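Local coordinates for protein viral CASP8 and FADD-like apoptosis regulator (Molluscum contagiosum virus subtype 1, PDB 2BBR) that blocks death-receptor-induced apoptosis of the host cell by interfering with caspase-8 recruitment and activation at the death-inducing signalling complex, and suppresses NF-kappa-B activation, at residues L57-M63 / L87-L93; A114-A119 / M160-L164; R95-M100 / Q172-Y176; F12-L16 / S75-L79. One frame throughout, in Å; residues are numbered along the deposited sequence.

Interaction 1. Residues L57-M63 / L87-L93; sequences LAALVEM and LLGTSFL
In the tandem death effector domain fold of this viral FLIP, the loop joining helix 81-85 to helix 95-104 is held against helix 57-66 of the first domain, with E62 as the buried polar centre. Segment 57-63 is regular alpha helix; segment 87-93 is irregular, beginning with a type II beta turn from L87 to T90 in which G89 takes positive phi (phi 82°, psi 14°). CA atoms pair as A58-L87 (5.8 Å), E62-L88 (5.8 Å) and A59-S91 (5.1 Å). E62, m at chi1 and t at chi2, points its carboxylate at the turn and the residue after it: G89 N donates to E62 OE2 at 2.8 Å and S91 OG to E62 OE1 at 2.6 Å, while K98 adds a salt bridge. Apolar contacts flank this centre, L87 CD1 lying 3.3 Å from L57 CD1. Past it, S91 OG closes an ST turn by accepting from L93 N at 3.3 Å, and water 1 joins E62 OE1 (2.7 Å) to S91 N (3.2 Å).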
# COMPACT_ATOMS: atom_id res chain seq x y z
N LEU A 57 -15.30 -4.77 -7.06
CA LEU A 57 -15.63 -5.35 -5.77
C LEU A 57 -14.33 -5.89 -5.16
O LEU A 57 -14.03 -5.65 -3.99
CB LEU A 57 -16.64 -6.49 -5.95
CG LEU A 57 -17.03 -7.39 -4.78
CD1 LEU A 57 -15.93 -8.37 -4.46
CD2 LEU A 57 -17.35 -6.54 -3.58
N ALA A 58 -13.56 -6.61 -5.97
CA ALA A 58 -12.30 -7.18 -5.52
C ALA A 58 -11.34 -6.11 -5.00
O ALA A 58 -10.72 -6.29 -3.96
CB ALA A 58 -11.65 -7.96 -6.66
N ALA A 59 -11.21 -5.01 -5.73
CA ALA A 59 -10.32 -3.94 -5.31
C ALA A 59 -10.69 -3.39 -3.93
O ALA A 59 -9.84 -3.23 -3.06
CB ALA A 59 -10.31 -2.81 -6.33
N LEU A 60 -11.98 -3.10 -3.75
CA LEU A 60 -12.45 -2.57 -2.47
C LEU A 60 -12.25 -3.57 -1.34
O LEU A 60 -11.84 -3.20 -0.24
CB LEU A 60 -13.93 -2.17 -2.56
CG LEU A 60 -14.26 -0.86 -3.27
CD1 LEU A 60 -13.63 0.30 -2.51
CD2 LEU A 60 -13.76 -0.89 -4.70
N VAL A 61 -12.53 -4.84 -1.62
CA VAL A 61 -12.36 -5.88 -0.61
C VAL A 61 -10.89 -5.97 -0.21
O VAL A 61 -10.57 -6.07 0.98
CB VAL A 61 -12.89 -7.23 -1.15
CG1 VAL A 61 -12.41 -8.37 -0.27
CG2 VAL A 61 -14.41 -7.21 -1.18
N GLU A 62 -9.99 -5.91 -1.19
CA GLU A 62 -8.56 -5.97 -0.88
C GLU A 62 -8.14 -4.76 -0.05
O GLU A 62 -7.37 -4.89 0.90
CB GLU A 62 -7.72 -6.02 -2.15
CG GLU A 62 -7.78 -7.33 -2.88
CD GLU A 62 -6.61 -7.51 -3.82
OE1 GLU A 62 -6.75 -7.21 -5.02
OE2 GLU A 62 -5.54 -7.95 -3.34
N MET A 63 -8.63 -3.58 -0.42
CA MET A 63 -8.30 -2.38 0.34
C MET A 63 -8.71 -2.53 1.79
O MET A 63 -7.92 -2.26 2.70
CB MET A 63 -9.00 -1.16 -0.25
CG MET A 63 -8.48 -0.74 -1.60
SD MET A 63 -9.39 0.67 -2.22
CE MET A 63 -8.68 0.82 -3.86
N LEU A 87 -10.15 -13.14 -2.49
CA LEU A 87 -10.06 -12.12 -3.53
C LEU A 87 -8.71 -11.42 -3.61
O LEU A 87 -8.48 -10.62 -4.52
CB LEU A 87 -11.16 -11.08 -3.35
CG LEU A 87 -12.60 -11.61 -3.33
CD1 LEU A 87 -13.57 -10.45 -3.41
CD2 LEU A 87 -12.83 -12.57 -4.49
N LEU A 88 -7.82 -11.71 -2.67
CA LEU A 88 -6.51 -11.07 -2.69
C LEU A 88 -5.75 -11.40 -3.97
O LEU A 88 -5.72 -12.55 -4.40
CB LEU A 88 -5.70 -11.50 -1.46
CG LEU A 88 -6.22 -11.00 -0.11
CD1 LEU A 88 -5.44 -11.66 1.01
CD2 LEU A 88 -6.09 -9.49 -0.03
N GLY A 89 -5.15 -10.38 -4.57
CA GLY A 89 -4.38 -10.57 -5.79
C GLY A 89 -5.21 -10.61 -7.06
O GLY A 89 -4.69 -11.01 -8.11
N THR A 90 -6.47 -10.19 -6.99
CA THR A 90 -7.32 -10.22 -8.18
C THR A 90 -7.80 -8.85 -8.67
O THR A 90 -8.79 -8.75 -9.38
CB THR A 90 -8.57 -11.11 -7.97
OG1 THR A 90 -9.44 -10.51 -7.00
CG2 THR A 90 -8.16 -12.50 -7.48
N SER A 91 -7.09 -7.79 -8.29
CA SER A 91 -7.45 -6.44 -8.74
C SER A 91 -6.19 -5.72 -9.19
O SER A 91 -5.13 -6.32 -9.28
CB SER A 91 -8.13 -5.65 -7.61
OG SER A 91 -7.19 -5.21 -6.64
N PHE A 92 -6.31 -4.42 -9.46
CA PHE A 92 -5.15 -3.65 -9.91
C PHE A 92 -4.08 -3.51 -8.83
O PHE A 92 -2.92 -3.28 -9.13
CB PHE A 92 -5.60 -2.25 -10.35
CG PHE A 92 -5.84 -1.31 -9.21
CD1 PHE A 92 -4.82 -0.49 -8.73
CD2 PHE A 92 -7.09 -1.25 -8.59
CE1 PHE A 92 -5.03 0.36 -7.65
CE2 PHE A 92 -7.31 -0.40 -7.51
CZ PHE A 92 -6.28 0.40 -7.04
N LEU A 93 -4.48 -3.65 -7.57
CA LEU A 93 -3.53 -3.51 -6.47
C LEU A 93 -2.33 -4.44 -6.62
O LEU A 93 -2.47 -5.60 -6.98
CB LEU A 93 -4.22 -3.75 -5.13
CG LEU A 93 -5.32 -2.73 -4.79
CD1 LEU A 93 -6.19 -3.27 -3.68
CD2 LEU A 93 -4.69 -1.39 -4.40
O HOH W 1 -4.52 -7.56 -6.42

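Interaction 2. Residues A114-A119 / M160-L164; sequences ALRLFA and MLRTL
M160 does most of the reaching in this contact. With chi1 m, chi2 t and chi3 p, its side chain leaves helix 155-163 and lays CE against helix 109-122, 3.3 Å from L115 O and 4.1 Å from A119 CB. Residues 114-119 and 160-163 are helical; CA atoms lie nearest at L115-M160 (6.5 Å) and A114-L164 (7.5 Å). L115, in the mt rotamer, sends CD2 to 3.8 Å from M160 CB and CD1 to 4.1 Å from L161 CD2. One turn on, F118 (chi1 m, chi2 -22°) points at the facing helix: its CE2 is 3.7 Å from M160 O, and T163 CG2 makes an off-centre CH-pi contact, 4.1 Å from the centroid of the F118 ring. T163 is m, its hydroxyl bonded to D159 O. L164, tp, brings CD1 to 4.0 Å from A114 CB. L115 and A119 also meet helix 136-145, and L161 meets helix 167-187, so this is apolar packing within the helical bundle of a death effector domain, the second of the tandem pair.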
# COMPACT_ATOMS: atom_id res chain seq x y z
N ALA A 114 13.73 5.80 13.41
CA ALA A 114 15.07 5.31 13.09
C ALA A 114 15.21 5.13 11.58
O ALA A 114 16.23 5.48 11.00
CB ALA A 114 15.33 3.98 13.80
N LEU A 115 14.17 4.59 10.94
CA LEU A 115 14.20 4.37 9.50
C LEU A 115 14.30 5.69 8.74
O LEU A 115 15.04 5.79 7.76
CB LEU A 115 12.95 3.60 9.06
CG LEU A 115 12.88 2.15 9.54
CD1 LEU A 115 11.52 1.58 9.19
CD2 LEU A 115 14.00 1.34 8.90
N ARG A 116 13.56 6.70 9.19
CA ARG A 116 13.61 8.00 8.53
C ARG A 116 15.02 8.58 8.63
O ARG A 116 15.52 9.19 7.69
CB ARG A 116 12.60 8.98 9.14
CG ARG A 116 11.14 8.62 8.90
CD ARG A 116 10.23 9.80 9.25
NE ARG A 116 10.44 10.24 10.63
CZ ARG A 116 9.63 9.94 11.64
NH1 ARG A 116 8.55 9.21 11.44
NH2 ARG A 116 9.91 10.37 12.86
N LEU A 117 15.65 8.37 9.78
CA LEU A 117 17.01 8.86 9.99
C LEU A 117 17.99 8.10 9.10
O LEU A 117 18.91 8.70 8.54
CB LEU A 117 17.40 8.72 11.47
CG LEU A 117 16.56 9.55 12.45
CD1 LEU A 117 17.08 9.36 13.87
CD2 LEU A 117 16.61 11.02 12.06
N PHE A 118 17.81 6.79 8.97
CA PHE A 118 18.68 5.99 8.12
C PHE A 118 18.59 6.50 6.69
O PHE A 118 19.59 6.63 5.99
CB PHE A 118 18.29 4.50 8.10
CG PHE A 118 18.45 3.80 9.42
CD1 PHE A 118 19.31 4.28 10.40
CD2 PHE A 118 17.75 2.62 9.67
CE1 PHE A 118 19.47 3.59 11.61
CE2 PHE A 118 17.90 1.92 10.86
CZ PHE A 118 18.77 2.41 11.84
N ALA A 119 17.36 6.78 6.25
CA ALA A 119 17.13 7.27 4.90
C ALA A 119 17.83 8.60 4.64
O ALA A 119 18.47 8.79 3.61
CB ALA A 119 15.63 7.41 4.64
N MET A 160 17.69 -1.28 5.38
CA MET A 160 17.35 -0.40 6.48
C MET A 160 16.69 -1.20 7.60
O MET A 160 16.98 -0.99 8.78
CB MET A 160 16.42 0.72 6.00
CG MET A 160 17.12 1.75 5.12
SD MET A 160 16.01 2.79 4.14
CE MET A 160 14.96 3.49 5.42
N LEU A 161 15.79 -2.11 7.23
CA LEU A 161 15.11 -2.93 8.22
C LEU A 161 16.09 -3.88 8.91
O LEU A 161 15.96 -4.17 10.10
CB LEU A 161 13.97 -3.71 7.55
CG LEU A 161 12.82 -2.81 7.08
CD1 LEU A 161 11.95 -3.56 6.07
CD2 LEU A 161 12.00 -2.37 8.28
N ARG A 162 17.08 -4.37 8.16
CA ARG A 162 18.08 -5.26 8.73
C ARG A 162 18.90 -4.50 9.78
O ARG A 162 19.18 -5.01 10.86
CB ARG A 162 19.01 -5.81 7.65
CG ARG A 162 19.97 -6.87 8.16
CD ARG A 162 20.94 -7.36 7.10
NE ARG A 162 20.26 -7.95 5.94
CZ ARG A 162 20.14 -7.35 4.76
NH1 ARG A 162 20.66 -6.15 4.57
NH2 ARG A 162 19.49 -7.96 3.77
N THR A 163 19.26 -3.26 9.46
CA THR A 163 20.04 -2.42 10.37
C THR A 163 19.25 -2.21 11.66
O THR A 163 19.83 -2.15 12.75
CB THR A 163 20.33 -1.05 9.73
OG1 THR A 163 21.08 -1.24 8.53
CG2 THR A 163 21.14 -0.18 10.70
N LEU A 164 17.94 -2.10 11.53
CA LEU A 164 17.04 -1.90 12.65
C LEU A 164 16.90 -3.19 13.46
O LEU A 164 16.34 -3.19 14.56
CB LEU A 164 15.66 -1.47 12.13
CG LEU A 164 14.55 -1.16 13.13
CD1 LEU A 164 14.94 0.04 13.97
CD2 LEU A 164 13.25 -0.90 12.38

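Interaction 3. Residues R95-M100 / Q172-Y176; sequences RYRKLM and QLVEY. With AZI (azide ion), chain B.
Two helices run antiparallel, 178° between the directions of their short segments and 11.4 Å between axes, with CA atoms nearest at L99-L173 (8.1 Å) and Y96-Y176 (7.8 Å). Q172 OE1, at the margin, is 3.6 Å from L99 CD1 and accepts from water 2 (2.7 Å), which in turn accepts from R95 NH2 (2.7 Å). L173 leaves its helix sideways, but its end comes nearer, CG 3.8 Å from M100 CE and CD1 4.3 Å from L99 CD2. This joins the first and last helices of the second death effector domain, closing its helical bundle. Y176, one turn further on, is t at chi1 and lays its side chain along R95, Y96 and L99. Y176 CB sits 3.5 Å from L99 CD2, Y176 CD1 3.5 Å from R95 CG and Y176 OH 3.4 Å from Y96 CB. That hydroxyl is hydrogen-bonded to P151 and accepts from water 3 (2.9 Å), which itself accepts from Y96 N (3.0 Å). R95 NH1 donates to AZI N3 of an azide ion, probably from the crystallisation liquor, at 3.2 Å; K98, salt-bridged to E62, adds a weak hydrogen bond from K98 NZ to AZI N2 at 3.2 Å.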
# COMPACT_ATOMS: atom_id res chain seq x y z
N ARG A 95 1.29 -6.32 -5.17
CA ARG A 95 1.87 -6.89 -3.97
C ARG A 95 2.84 -5.87 -3.36
O ARG A 95 2.93 -5.75 -2.14
CB ARG A 95 2.60 -8.20 -4.31
CG ARG A 95 3.44 -8.78 -3.19
CD ARG A 95 2.68 -8.99 -1.89
NE ARG A 95 3.54 -9.68 -0.93
CZ ARG A 95 3.31 -9.74 0.37
NH1 ARG A 95 2.25 -9.15 0.90
NH2 ARG A 95 4.17 -10.39 1.16
N TYR A 96 3.54 -5.13 -4.20
CA TYR A 96 4.48 -4.12 -3.72
C TYR A 96 3.79 -3.11 -2.79
O TYR A 96 4.23 -2.90 -1.66
CB TYR A 96 5.12 -3.37 -4.90
CG TYR A 96 5.89 -2.13 -4.49
CD1 TYR A 96 7.03 -2.23 -3.69
CD2 TYR A 96 5.48 -0.87 -4.90
CE1 TYR A 96 7.72 -1.09 -3.29
CE2 TYR A 96 6.17 0.27 -4.51
CZ TYR A 96 7.29 0.15 -3.70
OH TYR A 96 7.98 1.28 -3.32
N ARG A 97 2.71 -2.50 -3.27
CA ARG A 97 2.02 -1.50 -2.46
C ARG A 97 1.36 -2.09 -1.22
O ARG A 97 1.42 -1.51 -0.14
CB ARG A 97 0.96 -0.79 -3.31
CG ARG A 97 1.48 -0.06 -4.54
CD ARG A 97 1.94 1.35 -4.22
NE ARG A 97 2.61 1.96 -5.37
CZ ARG A 97 3.60 2.83 -5.26
NH1 ARG A 97 4.02 3.19 -4.05
NH2 ARG A 97 4.20 3.30 -6.34
N LYS A 98 0.71 -3.24 -1.38
CA LYS A 98 0.06 -3.87 -0.24
C LYS A 98 1.08 -4.27 0.83
O LYS A 98 0.85 -4.08 2.02
CB LYS A 98 -0.75 -5.08 -0.70
CG LYS A 98 -1.98 -4.69 -1.52
CD LYS A 98 -2.78 -5.91 -1.98
CE LYS A 98 -2.09 -6.64 -3.11
NZ LYS A 98 -2.76 -7.94 -3.40
N LEU A 99 2.21 -4.81 0.40
CA LEU A 99 3.26 -5.21 1.33
C LEU A 99 3.80 -4.02 2.10
O LEU A 99 4.01 -4.10 3.31
CB LEU A 99 4.41 -5.90 0.59
CG LEU A 99 5.63 -6.28 1.43
CD1 LEU A 99 5.22 -7.18 2.59
CD2 LEU A 99 6.64 -7.00 0.55
N MET A 100 4.04 -2.91 1.41
CA MET A 100 4.56 -1.73 2.08
C MET A 100 3.59 -1.23 3.16
O MET A 100 4.01 -0.83 4.24
CB MET A 100 4.85 -0.62 1.08
CG MET A 100 6.02 -0.92 0.14
SD MET A 100 7.58 -1.31 0.99
CE MET A 100 7.69 -3.06 0.65
N GLN A 172 10.70 -10.34 4.58
CA GLN A 172 9.52 -10.19 3.75
C GLN A 172 9.85 -9.42 2.48
O GLN A 172 9.36 -9.75 1.40
CB GLN A 172 8.41 -9.45 4.50
CG GLN A 172 7.79 -10.22 5.64
CD GLN A 172 6.61 -9.47 6.23
OE1 GLN A 172 5.66 -9.14 5.53
NE2 GLN A 172 6.67 -9.20 7.53
N LEU A 173 10.66 -8.38 2.61
CA LEU A 173 11.04 -7.58 1.45
C LEU A 173 12.00 -8.31 0.52
O LEU A 173 11.89 -8.19 -0.69
CB LEU A 173 11.64 -6.24 1.89
CG LEU A 173 10.64 -5.09 2.04
CD1 LEU A 173 9.66 -5.39 3.17
CD2 LEU A 173 11.40 -3.80 2.31
N VAL A 174 12.96 -9.04 1.08
CA VAL A 174 13.90 -9.79 0.26
C VAL A 174 13.14 -10.85 -0.54
O VAL A 174 13.36 -11.02 -1.74
CB VAL A 174 14.99 -10.48 1.11
CG1 VAL A 174 15.79 -11.46 0.26
CG2 VAL A 174 15.92 -9.43 1.71
N GLU A 175 12.23 -11.55 0.14
CA GLU A 175 11.45 -12.57 -0.52
C GLU A 175 10.57 -11.97 -1.61
O GLU A 175 10.40 -12.57 -2.67
CB GLU A 175 10.61 -13.34 0.50
CG GLU A 175 11.46 -14.27 1.35
CD GLU A 175 10.66 -15.01 2.41
OE1 GLU A 175 11.23 -15.92 3.04
OE2 GLU A 175 9.47 -14.69 2.60
N TYR A 176 10.00 -10.80 -1.34
CA TYR A 176 9.17 -10.14 -2.34
C TYR A 176 9.99 -9.80 -3.57
O TYR A 176 9.57 -10.05 -4.70
CB TYR A 176 8.57 -8.83 -1.79
CG TYR A 176 8.06 -7.95 -2.90
CD1 TYR A 176 6.91 -8.28 -3.61
CD2 TYR A 176 8.82 -6.86 -3.35
CE1 TYR A 176 6.54 -7.57 -4.75
CE2 TYR A 176 8.45 -6.14 -4.49
CZ TYR A 176 7.31 -6.51 -5.19
OH TYR A 176 6.96 -5.86 -6.35
N1 AZI B . -2.49 -9.75 -0.76
N2 AZI B . -1.55 -9.06 -0.64
N3 AZI B . -0.59 -8.42 -0.48
O HOH W 2 4.30 -10.74 3.88
O HOH W 3 4.15 -5.82 -7.04

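Interaction 4. Residues F12-L16 / S75-L79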
# COMPACT_ATOMS: atom_id res chain seq x y z
N PHE A 12 -22.16 4.59 -2.80
CA PHE A 12 -21.98 3.52 -1.83
C PHE A 12 -20.57 3.60 -1.25
O PHE A 12 -20.35 3.34 -0.06
CB PHE A 12 -22.20 2.17 -2.53
CG PHE A 12 -21.84 0.98 -1.69
CD1 PHE A 12 -22.62 0.60 -0.61
CD2 PHE A 12 -20.72 0.21 -2.00
CE1 PHE A 12 -22.30 -0.52 0.15
CE2 PHE A 12 -20.38 -0.91 -1.25
CZ PHE A 12 -21.18 -1.28 -0.17
N LEU A 13 -19.62 3.99 -2.10
CA LEU A 13 -18.22 4.11 -1.71
C LEU A 13 -17.93 5.34 -0.85
O LEU A 13 -17.27 5.23 0.18
CB LEU A 13 -17.35 4.14 -2.97
CG LEU A 13 -17.67 3.02 -3.96
CD1 LEU A 13 -16.80 3.17 -5.19
CD2 LEU A 13 -17.44 1.66 -3.31
N ARG A 14 -18.40 6.51 -1.28
CA ARG A 14 -18.18 7.73 -0.51
C ARG A 14 -18.71 7.56 0.90
O ARG A 14 -18.15 8.10 1.86
CB ARG A 14 -18.84 8.94 -1.18
CG ARG A 14 -18.04 9.55 -2.32
CD ARG A 14 -18.07 8.69 -3.57
NE ARG A 14 -19.38 8.70 -4.20
CZ ARG A 14 -19.95 9.78 -4.73
NH1 ARG A 14 -19.33 10.95 -4.70
NH2 ARG A 14 -21.15 9.69 -5.29
N HIS A 15 -19.80 6.82 1.03
CA HIS A 15 -20.40 6.57 2.33
C HIS A 15 -19.47 5.67 3.14
O HIS A 15 -19.28 5.86 4.34
CB HIS A 15 -21.77 5.92 2.14
CG HIS A 15 -22.48 5.62 3.42
ND1 HIS A 15 -22.44 4.38 4.02
CD2 HIS A 15 -23.25 6.40 4.21
CE1 HIS A 15 -23.16 4.41 5.13
NE2 HIS A 15 -23.66 5.62 5.27
N LEU A 16 -18.87 4.70 2.47
CA LEU A 16 -17.94 3.79 3.12
C LEU A 16 -16.74 4.57 3.66
O LEU A 16 -16.23 4.27 4.75
CB LEU A 16 -17.47 2.73 2.13
CG LEU A 16 -16.39 1.75 2.59
CD1 LEU A 16 -16.85 1.02 3.84
CD2 LEU A 16 -16.08 0.76 1.47
N SER A 75 -20.03 -5.76 7.16
CA SER A 75 -21.19 -4.89 6.98
C SER A 75 -21.48 -4.43 5.56
O SER A 75 -22.64 -4.27 5.18
CB SER A 75 -21.10 -3.67 7.90
OG SER A 75 -20.06 -2.80 7.49
N ARG A 76 -20.43 -4.22 4.77
CA ARG A 76 -20.61 -3.74 3.41
C ARG A 76 -20.60 -4.82 2.33
O ARG A 76 -21.24 -4.66 1.29
CB ARG A 76 -19.55 -2.69 3.07
CG ARG A 76 -19.60 -1.45 3.95
CD ARG A 76 -20.96 -0.78 3.85
NE ARG A 76 -20.93 0.59 4.36
CZ ARG A 76 -20.69 0.93 5.62
NH1 ARG A 76 -20.46 -0.01 6.53
NH2 ARG A 76 -20.70 2.20 5.98
N PHE A 77 -19.88 -5.91 2.57
CA PHE A 77 -19.80 -6.96 1.57
C PHE A 77 -20.21 -8.35 2.05
O PHE A 77 -20.21 -9.30 1.27
CB PHE A 77 -18.39 -7.00 0.98
CG PHE A 77 -17.99 -5.70 0.33
CD1 PHE A 77 -17.08 -4.84 0.94
CD2 PHE A 77 -18.53 -5.33 -0.90
CE1 PHE A 77 -16.73 -3.63 0.34
CE2 PHE A 77 -18.19 -4.12 -1.50
CZ PHE A 77 -17.29 -3.27 -0.88
N GLY A 78 -20.56 -8.47 3.33
CA GLY A 78 -20.96 -9.75 3.88
C GLY A 78 -19.87 -10.80 3.81
O GLY A 78 -20.15 -12.00 3.73
N LEU A 79 -18.62 -10.35 3.87
CA LEU A 79 -17.49 -11.26 3.79
C LEU A 79 -16.72 -11.41 5.09
O LEU A 79 -16.45 -10.43 5.78
CB LEU A 79 -16.51 -10.79 2.71
CG LEU A 79 -16.98 -10.79 1.26
CD1 LEU A 79 -15.92 -10.15 0.37
CD2 LEU A 79 -17.26 -12.22 0.82
O HOH W 4 -21.71 2.18 2.34
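Aromatic and apolar packing comes first. F12 turns the edge of its ring toward the face of F77 in an offset edge-to-face pair, centroids 5.8 Å apart and planes at 83°, with F12 CE2 3.9 Å from F77 CE2. F12 CZ also rests 3.9 Å from R76 CB and 3.7 Å from R76 O, while L16 CD1 lies 3.7 Å from R76 CG and over one face of its guanidinium. The polar part runs through water. Water 4 donates to F12 O at 3.0 Å, accepts from R76 NE at 2.7 Å and is hydrogen-bonded to H15 ND1 at 2.9 Å, so it ties the long arginine to the opposing helix. As for the backbone, G78, at positive phi (62°), ends the helical run. F77 goes on to touch L57, L60 and L64 of helix 57-66. Helix 10-17 thus meets the C-terminal end of helix 70-77 at the surface of the first death effector domain's helical bundle.

Interaction 4 lies in the first death effector domain, interaction 1 sets a loop against that domain, and interactions 3 and 2 lie in the second. Interaction 4 (12-16/75-79) and interaction 1 (57-63/87-93) alternate along the chain, centres about 14 Å apart, and touch where F77 packs on L57 and L60. Both close before interaction 3 opens at residue 95. Interaction 2 falls between the two segments of interaction 3, about 17 Å away between centres, and meets it through L161 and L173. The E62-K98 salt bridge ties interaction 1 to interaction 3, centres about 16 Å apart, and so links the domains, consistent with two helical bundles packed as one compact unit.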